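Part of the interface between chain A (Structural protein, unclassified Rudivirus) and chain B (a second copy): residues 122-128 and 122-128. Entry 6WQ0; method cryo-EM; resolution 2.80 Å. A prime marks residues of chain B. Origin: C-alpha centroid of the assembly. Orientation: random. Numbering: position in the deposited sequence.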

ATOM      1  N   THR A 122     -30.409  -1.612  74.481  1.00 27.35           N
ATOM      2  CA  THR A 122     -29.028  -1.911  74.829  1.00 27.35           C
ATOM      3  C   THR A 122     -28.838  -3.375  75.189  1.00 27.35           C
ATOM      4  O   THR A 122     -27.792  -3.944  74.878  1.00 27.35           O
ATOM      5  N   ASN A 123     -29.830  -3.998  75.819  1.00 27.07           N
ATOM      6  CA  ASN A 123     -29.743  -5.415  76.134  1.00 27.07           C
ATOM      7  C   ASN A 123     -29.733  -6.265  74.871  1.00 27.07           C
ATOM      8  O   ASN A 123     -28.914  -7.179  74.742  1.00 27.07           O
ATOM      9  N   ILE A 124     -30.624  -5.978  73.922  1.00 26.03           N
ATOM     10  CA  ILE A 124     -30.659  -6.799  72.717  1.00 26.03           C
ATOM     11  C   ILE A 124     -29.411  -6.580  71.868  1.00 26.03           C
ATOM     12  O   ILE A 124     -29.001  -7.477  71.123  1.00 26.03           O
ATOM     13  N   ILE A 125     -28.775  -5.412  71.963  1.00 25.71           N
ATOM     14  CA  ILE A 125     -27.608  -5.152  71.122  1.00 25.71           C
ATOM     15  C   ILE A 125     -26.324  -5.665  71.762  1.00 25.71           C
ATOM     16  O   ILE A 125     -25.568  -6.415  71.138  1.00 25.71           O
ATOM     17  N   LEU A 126     -26.053  -5.257  73.000  1.00 26.22           N
ATOM     18  CA  LEU A 126     -24.767  -5.537  73.622  1.00 26.22           C
ATOM     19  C   LEU A 126     -24.794  -6.701  74.598  1.00 26.22           C
ATOM     20  O   LEU A 126     -23.729  -7.225  74.935  1.00 26.22           O
ATOM     21  N   GLY A 127     -25.963  -7.107  75.073  1.00 27.81           N
ATOM     22  CA  GLY A 127     -26.092  -8.238  75.962  1.00 27.81           C
ATOM     23  C   GLY A 127     -26.500  -7.890  77.373  1.00 27.81           C
ATOM     24  O   GLY A 127     -26.920  -8.782  78.116  1.00 27.81           O
ATOM     25  N   SER A 128     -26.383  -6.630  77.770  1.00 30.77           N
ATOM     26  CA  SER A 128     -26.801  -6.191  79.090  1.00 30.77           C
ATOM     27  C   SER A 128     -27.222  -4.733  79.009  1.00 30.77           C
ATOM     28  O   SER A 128     -26.810  -4.019  78.089  1.00 30.77           O
TER
ATOM     29  N   THR B 122     -29.547 -17.064  74.871  1.00 26.84           N
ATOM     30  CA  THR B 122     -30.911 -16.790  74.442  1.00 26.84           C
ATOM     31  C   THR B 122     -31.330 -15.358  74.747  1.00 26.84           C
ATOM     32  O   THR B 122     -32.223 -14.836  74.079  1.00 26.84           O
ATOM     33  N   ASN B 123     -30.687 -14.702  75.711  1.00 26.97           N
ATOM     34  CA  ASN B 123     -30.946 -13.291  75.959  1.00 26.97           C
ATOM     35  C   ASN B 123     -30.359 -12.406  74.870  1.00 26.97           C
ATOM     36  O   ASN B 123     -31.001 -11.443  74.442  1.00 26.97           O
ATOM     37  N   ILE B 124     -29.137 -12.693  74.420  1.00 25.69           N
ATOM     38  CA  ILE B 124     -28.583 -11.890  73.333  1.00 25.69           C
ATOM     39  C   ILE B 124     -29.336 -12.152  72.032  1.00 25.69           C
ATOM     40  O   ILE B 124     -29.364 -11.294  71.143  1.00 25.69           O
ATOM     41  N   ILE B 125     -29.976 -13.314  71.897  1.00 25.36           N
ATOM     42  CA  ILE B 125     -30.696 -13.616  70.661  1.00 25.36           C
ATOM     43  C   ILE B 125     -32.114 -13.054  70.673  1.00 25.36           C
ATOM     44  O   ILE B 125     -32.498 -12.300  69.773  1.00 25.36           O
ATOM     45  N   LEU B 126     -32.909 -13.426  71.675  1.00 26.15           N
ATOM     46  CA  LEU B 126     -34.334 -13.118  71.677  1.00 26.15           C
ATOM     47  C   LEU B 126     -34.694 -11.881  72.483  1.00 26.15           C
ATOM     48  O   LEU B 126     -35.759 -11.303  72.252  1.00 26.15           O
ATOM     49  N   GLY B 127     -33.852 -11.468  73.421  1.00 27.50           N
ATOM     50  CA  GLY B 127     -34.096 -10.300  74.233  1.00 27.50           C
ATOM     51  C   GLY B 127     -34.353 -10.600  75.688  1.00 27.50           C
ATOM     52  O   GLY B 127     -34.216  -9.701  76.526  1.00 27.50           O
ATOM     53  N   SER B 128     -34.717 -11.832  76.015  1.00 31.00           N
ATOM     54  CA  SER B 128     -34.975 -12.238  77.384  1.00 31.00           C
ATOM     55  C   SER B 128     -34.499 -13.669  77.573  1.00 31.00           C
ATOM     56  O   SER B 128     -34.479 -14.447  76.613  1.00 31.00           O
TER

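The most unusual feature of this contact is that two copies of the same short helical end meet through a glycine: the CA atoms of Ile124 and Gly127′ lie 5.1 Å apart, as do those of Gly127 and Ile124′, so each isoleucine reaches across to the place where the partner's helix stops. The two helices, each ending at residue 126, cross at -110° with their axes approaching to 7.6 Å. Such a close approach leaves little room for side chains directly between the backbones, and the residues that fill the gap do so from the flanks.

Ile124 does most of the packing and, with its counterpart, has the largest area covered by the other stretch. Its CA-to-CB bond points sideways, but chi1 in t and chi2 in p bring the end of the chain nearer, so that CD1 meets the partner's backbone. Ile124 CD1 lies 3.5 Å from Gly127′ N, 3.8 Å from Leu126′ C and 3.7 Å from Ile125′ O. Ile124′ adopts the same rotamer and repays the contact: its CD1 is 3.5 Å from Gly127 N and 3.6 Å from Ile124 O. The methyl groups thus rest against main chain in the last turn of the opposing helix. A beta-branched aliphatic side chain suits this place: in this rotamer its CD1 reaches the partner's backbone, and it needs no polar partner.

Gly127 makes the surface that receives this arm. It is the first residue to leave helical geometry, and its positive phi of 111° (112° in Gly127′) would jam a CB against the carbonyl O of the preceding residue; the backbone by itself therefore calls for glycine. An ideal CB on Gly127 would lie 3.8 Å from Ile124′ CD1, an ordinary contact, so it is the chain's own backbone and not the neighbour that calls for glycine. Within each chain the amide still closes the helix, Gly127 N bonding to Asn123 O at 3.0 Å; the equivalent bond from Gly127′ N to Asn123′ O, also 3.0 Å, is weak.

The polar element is a pair of asparagines. Asn123 and Asn123′ both take chi1 in t with chi2 near 90°, and their sideways CB bonds lead to amides that meet. Asn123 ND2 donates to Asn123′ OD1 at 3.1 Å, with a nearly straight angle of 166°. Asparagine suits the spot because its amide carries both donor and acceptor, so two copies of one residue can pair with each other. The pairing has a direction, and the contact is therefore not perfectly symmetric in its hydrogen bonding. Asn123 ND2 also comes within 3.2 Å of Gly127′ O, but the angle is too poor for a hydrogen bond.

The remaining side chains stand back. Ile125 and Leu126, both m,t, point away from the partner stretch, as do their counterparts, while Thr122 and Ser128 make no contact across it and bond their hydroxyls elsewhere in the structure.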

ATOM      1  CB  THR A 122     -28.568  -1.034  75.989  1.00 27.35           C
ATOM      2  OG1 THR A 122     -29.074   0.290  75.811  1.00 27.35           O
ATOM      3  CG2 THR A 122     -27.054  -0.976  76.033  1.00 27.35           C
ATOM      4  CB  ASN A 123     -30.910  -5.801  77.036  1.00 27.07           C
ATOM      5  CG  ASN A 123     -30.823  -7.215  77.525  1.00 27.07           C
ATOM      6  OD1 ASN A 123     -30.238  -7.485  78.568  1.00 27.07           O
ATOM      7  ND2 ASN A 123     -31.420  -8.133  76.781  1.00 27.07           N
ATOM      8  CB  ILE A 124     -31.947  -6.541  71.911  1.00 26.03           C
ATOM      9  CG1 ILE A 124     -32.156  -7.638  70.869  1.00 26.03           C
ATOM     10  CG2 ILE A 124     -31.904  -5.202  71.213  1.00 26.03           C
ATOM     11  CD1 ILE A 124     -32.410  -8.983  71.441  1.00 26.03           C
ATOM     12  CB  ILE A 125     -27.486  -3.656  70.791  1.00 25.71           C
ATOM     13  CG1 ILE A 125     -28.643  -3.219  69.898  1.00 25.71           C
ATOM     14  CG2 ILE A 125     -26.175  -3.370  70.091  1.00 25.71           C
ATOM     15  CD1 ILE A 125     -28.579  -1.785  69.498  1.00 25.71           C
ATOM     16  CB  LEU A 126     -24.251  -4.295  74.350  1.00 26.22           C
ATOM     17  CG  LEU A 126     -23.810  -3.133  73.465  1.00 26.22           C
ATOM     18  CD1 LEU A 126     -23.197  -2.052  74.312  1.00 26.22           C
ATOM     19  CD2 LEU A 126     -22.835  -3.589  72.398  1.00 26.22           C
ATOM     20  CB  SER A 128     -25.681  -6.362  80.126  1.00 30.77           C
ATOM     21  OG  SER A 128     -24.625  -5.454  79.890  1.00 30.77           O
TER
ATOM     22  CB  THR B 122     -31.883 -17.786  75.077  1.00 26.84           C
ATOM     23  OG1 THR B 122     -33.194 -17.583  74.541  1.00 26.84           O
ATOM     24  CG2 THR B 122     -31.932 -17.610  76.558  1.00 26.84           C
ATOM     25  CB  ASN B 123     -30.383 -12.902  77.324  1.00 26.97           C
ATOM     26  CG  ASN B 123     -30.427 -11.418  77.574  1.00 26.97           C
ATOM     27  OD1 ASN B 123     -31.395 -10.902  78.118  1.00 26.97           O
ATOM     28  ND2 ASN B 123     -29.366 -10.722  77.199  1.00 26.97           N
ATOM     29  CB  ILE B 124     -27.067 -12.136  73.183  1.00 25.69           C
ATOM     30  CG1 ILE B 124     -26.412 -11.047  72.332  1.00 25.69           C
ATOM     31  CG2 ILE B 124     -26.783 -13.466  72.536  1.00 25.69           C
ATOM     32  CD1 ILE B 124     -26.678  -9.662  72.796  1.00 25.69           C
ATOM     33  CB  ILE B 125     -30.731 -15.130  70.390  1.00 25.36           C
ATOM     34  CG1 ILE B 125     -29.334 -15.646  70.077  1.00 25.36           C
ATOM     35  CG2 ILE B 125     -31.649 -15.441  69.224  1.00 25.36           C
ATOM     36  CD1 ILE B 125     -29.315 -17.092  69.706  1.00 25.36           C
ATOM     37  CB  LEU B 126     -35.131 -14.304  72.222  1.00 26.15           C
ATOM     38  CG  LEU B 126     -35.222 -15.553  71.353  1.00 26.15           C
ATOM     39  CD1 LEU B 126     -36.029 -16.605  72.066  1.00 26.15           C
ATOM     40  CD2 LEU B 126     -35.826 -15.227  69.996  1.00 26.15           C
ATOM     41  CB  SER B 128     -36.470 -12.127  77.721  1.00 31.00           C
ATOM     42  OG  SER B 128     -36.801 -12.874  78.874  1.00 31.00           O
TER